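Local coordinates for tyrosine-protein phosphatase YwqE (PDB 3QY7), which dephosphorylates the phosphotyrosine-containing proteins YwqD, YwqF and Ssb as a manganese-dependent PHP-like phosphatase, at residues I81-E86 against R116-L121. Numbering follows the deposited sequence.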
loop_
_atom_site.group_PDB
_atom_site.type_symbol
_atom_site.label_atom_id
_atom_site.label_comp_id
_atom_site.label_asym_id
_atom_site.label_seq_id
_atom_site.Cartn_x
_atom_site.Cartn_y
_atom_site.Cartn_z
ATOM N N ILE A 81 -0.690 8.764 -1.781
ATOM C CA ILE A 81 -1.044 9.975 -2.546
ATOM C C ILE A 81 -2.445 9.847 -3.146
ATOM O O ILE A 81 -2.660 9.122 -4.104
ATOM C CB ILE A 81 -0.007 10.223 -3.663
ATOM C CG1 ILE A 81 1.409 10.264 -3.066
ATOM C CG2 ILE A 81 -0.357 11.512 -4.458
ATOM C CD1 ILE A 81 2.534 10.204 -4.099
ATOM N N ARG A 82 -3.399 10.564 -2.562
ATOM C CA ARG A 82 -4.717 10.669 -3.168
ATOM C C ARG A 82 -4.545 11.302 -4.540
ATOM O O ARG A 82 -3.968 12.390 -4.655
ATOM C CB ARG A 82 -5.635 11.523 -2.299
ATOM C CG ARG A 82 -7.001 11.823 -2.930
ATOM C CD ARG A 82 -7.898 10.576 -2.924
ATOM N NE ARG A 82 -8.179 10.106 -1.568
ATOM C CZ ARG A 82 -9.114 10.617 -0.771
ATOM N NH1 ARG A 82 -9.881 11.625 -1.195
ATOM N NH2 ARG A 82 -9.288 10.118 0.450
ATOM N N ILE A 83 -5.060 10.627 -5.563
ATOM C CA ILE A 83 -4.867 11.046 -6.951
ATOM C C ILE A 83 -5.301 12.495 -7.149
ATOM O O ILE A 83 -6.272 12.946 -6.556
ATOM C CB ILE A 83 -5.606 10.086 -7.928
ATOM C CG1 ILE A 83 -5.146 10.280 -9.381
ATOM C CG2 ILE A 83 -7.134 10.165 -7.748
ATOM C CD1 ILE A 83 -5.603 9.165 -10.324
ATOM N N TYR A 84 -4.522 13.219 -7.941
ATOM C CA TYR A 84 -4.902 14.562 -8.404
ATOM C C TYR A 84 -4.199 14.811 -9.721
ATOM O O TYR A 84 -3.320 14.046 -10.110
ATOM C CB TYR A 84 -4.630 15.655 -7.350
ATOM C CG TYR A 84 -3.180 15.879 -6.983
ATOM C CD1 TYR A 84 -2.535 15.046 -6.067
ATOM C CD2 TYR A 84 -2.458 16.941 -7.524
ATOM C CE1 TYR A 84 -1.216 15.259 -5.715
ATOM C CE2 TYR A 84 -1.133 17.161 -7.180
ATOM C CZ TYR A 84 -0.512 16.310 -6.272
ATOM O OH TYR A 84 0.805 16.527 -5.918
ATOM N N GLY A 85 -4.615 15.859 -10.432
ATOM C CA GLY A 85 -4.190 16.040 -11.818
ATOM C C GLY A 85 -2.701 16.254 -12.028
ATOM O O GLY A 85 -2.166 15.883 -13.071
ATOM N N GLU A 86 -2.036 16.833 -11.030
ATOM C CA GLU A 86 -0.655 17.297 -11.168
ATOM C C GLU A 86 0.373 16.360 -10.523
ATOM O O GLU A 86 1.487 16.783 -10.213
ATOM C CB GLU A 86 -0.509 18.712 -10.584
ATOM C CG GLU A 86 -1.347 19.802 -11.274
ATOM C CD GLU A 86 -2.830 19.745 -10.922
ATOM O OE1 GLU A 86 -3.176 19.303 -9.803
ATOM O OE2 GLU A 86 -3.658 20.152 -11.768
ATOM N N ARG A 116 -11.771 9.756 -14.112
ATOM C CA ARG A 116 -11.710 9.426 -15.529
ATOM C C ARG A 116 -10.303 9.572 -16.110
ATOM O O ARG A 116 -9.950 8.857 -17.037
ATOM C CB ARG A 116 -12.702 10.286 -16.319
ATOM C CG ARG A 116 -14.157 10.121 -15.898
ATOM C CD ARG A 116 -14.906 9.103 -16.757
ATOM N NE ARG A 116 -15.258 9.632 -18.077
ATOM C CZ ARG A 116 -16.317 10.401 -18.334
ATOM N NH1 ARG A 116 -17.152 10.754 -17.359
ATOM N NH2 ARG A 116 -16.541 10.828 -19.573
ATOM N N TYR A 117 -9.500 10.470 -15.544
ATOM C CA TYR A 117 -8.152 10.721 -16.059
ATOM C C TYR A 117 -7.099 9.729 -15.538
ATOM O O TYR A 117 -5.936 9.810 -15.917
ATOM C CB TYR A 117 -7.716 12.156 -15.751
ATOM C CG TYR A 117 -7.589 12.442 -14.274
ATOM C CD1 TYR A 117 -8.672 12.911 -13.544
ATOM C CD2 TYR A 117 -6.378 12.227 -13.607
ATOM C CE1 TYR A 117 -8.566 13.170 -12.194
ATOM C CE2 TYR A 117 -6.258 12.482 -12.245
ATOM C CZ TYR A 117 -7.354 12.948 -11.547
ATOM O OH TYR A 117 -7.262 13.201 -10.206
ATOM N N ALA A 118 -7.505 8.801 -14.672
ATOM C CA ALA A 118 -6.578 7.836 -14.080
ATOM C C ALA A 118 -5.718 7.097 -15.112
ATOM O O ALA A 118 -4.498 7.021 -14.959
ATOM C CB ALA A 118 -7.346 6.830 -13.193
ATOM N N GLU A 119 -6.344 6.567 -16.166
ATOM C CA GLU A 119 -5.627 5.798 -17.184
ATOM C C GLU A 119 -4.541 6.625 -17.875
ATOM O O GLU A 119 -3.436 6.128 -18.105
ATOM C CB GLU A 119 -6.583 5.219 -18.238
ATOM C CG GLU A 119 -5.898 4.192 -19.150
ATOM C CD GLU A 119 -6.796 3.614 -20.237
ATOM O OE1 GLU A 119 -8.025 3.499 -20.028
ATOM O OE2 GLU A 119 -6.251 3.244 -21.302
ATOM N N GLN A 120 -4.886 7.871 -18.204
ATOM C CA GLN A 120 -3.964 8.807 -18.854
ATOM C C GLN A 120 -2.771 9.096 -17.943
ATOM O O GLN A 120 -1.615 9.014 -18.377
ATOM C CB GLN A 120 -4.689 10.111 -19.254
ATOM C CG GLN A 120 -3.880 11.053 -20.170
ATOM C CD GLN A 120 -3.363 10.370 -21.434
ATOM O OE1 GLN A 120 -4.131 9.807 -22.221
ATOM N NE2 GLN A 120 -2.057 10.411 -21.625
ATOM N N LEU A 121 -3.057 9.394 -16.676
ATOM C CA LEU A 121 -2.001 9.630 -15.679
ATOM C C LEU A 121 -1.050 8.452 -15.561
ATOM O O LEU A 121 0.172 8.631 -15.539
ATOM C CB LEU A 121 -2.597 9.954 -14.305
ATOM C CG LEU A 121 -1.604 10.089 -13.131
ATOM C CD1 LEU A 121 -0.617 11.217 -13.351
ATOM C CD2 LEU A 121 -2.368 10.295 -11.859
#
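Ile83 packs against Tyr117, Ala118 and Leu121 in the TIM-barrel-like PHP fold of this phosphatase. It follows strand 80-82. Ala118 and Leu121 lie in the first turn of helix 118-127, and Tyr117 immediately precedes it. The helix comes after the neighbouring parallel strand 104-108, so the contact joins the loop beyond one strand to the helix after the next.

The tight part is apolar. CG1 of Ile83 is anti to the backbone N (chi1 -166°) and lies 3.7 Å from Leu121 CD2. The two side chains run past each other in opposite directions. On another flank, Ile83 CG1 is 3.8 Å from Tyr117 CE2, and these two side chains meet tip to tip. Ile83 CD1 reaches farther, to 4.1 Å from Ala118 CB. Pro110, Pro115 and Ile107 also touch Ile83, which is buried. Its side chain lies about 11 Å from a bound iron ion, so this is packing outside the metal site.

The solvent side holds Gly85 and the partly exposed Tyr117. Gly85 N lies 3.8 Å from Tyr117 OH. No hydrogen bond links the two segments. Tyr84 is split: its backbone is close to the Tyr117 hydroxyl, but its side chain starts away from the helix. The Tyr84 ring meets that of His43 nearly parallel, and its hydroxyl hydrogen-bonds to Asp90.

Leu121 N donates to Tyr117 O, one turn back, and both side chains face Ile83. Tyr117 CG sits between the backbone N and the carbonyl carbon (chi1 64°). Tyr117 OH ends beside the backbone, 3.3 Å from Tyr84 CA.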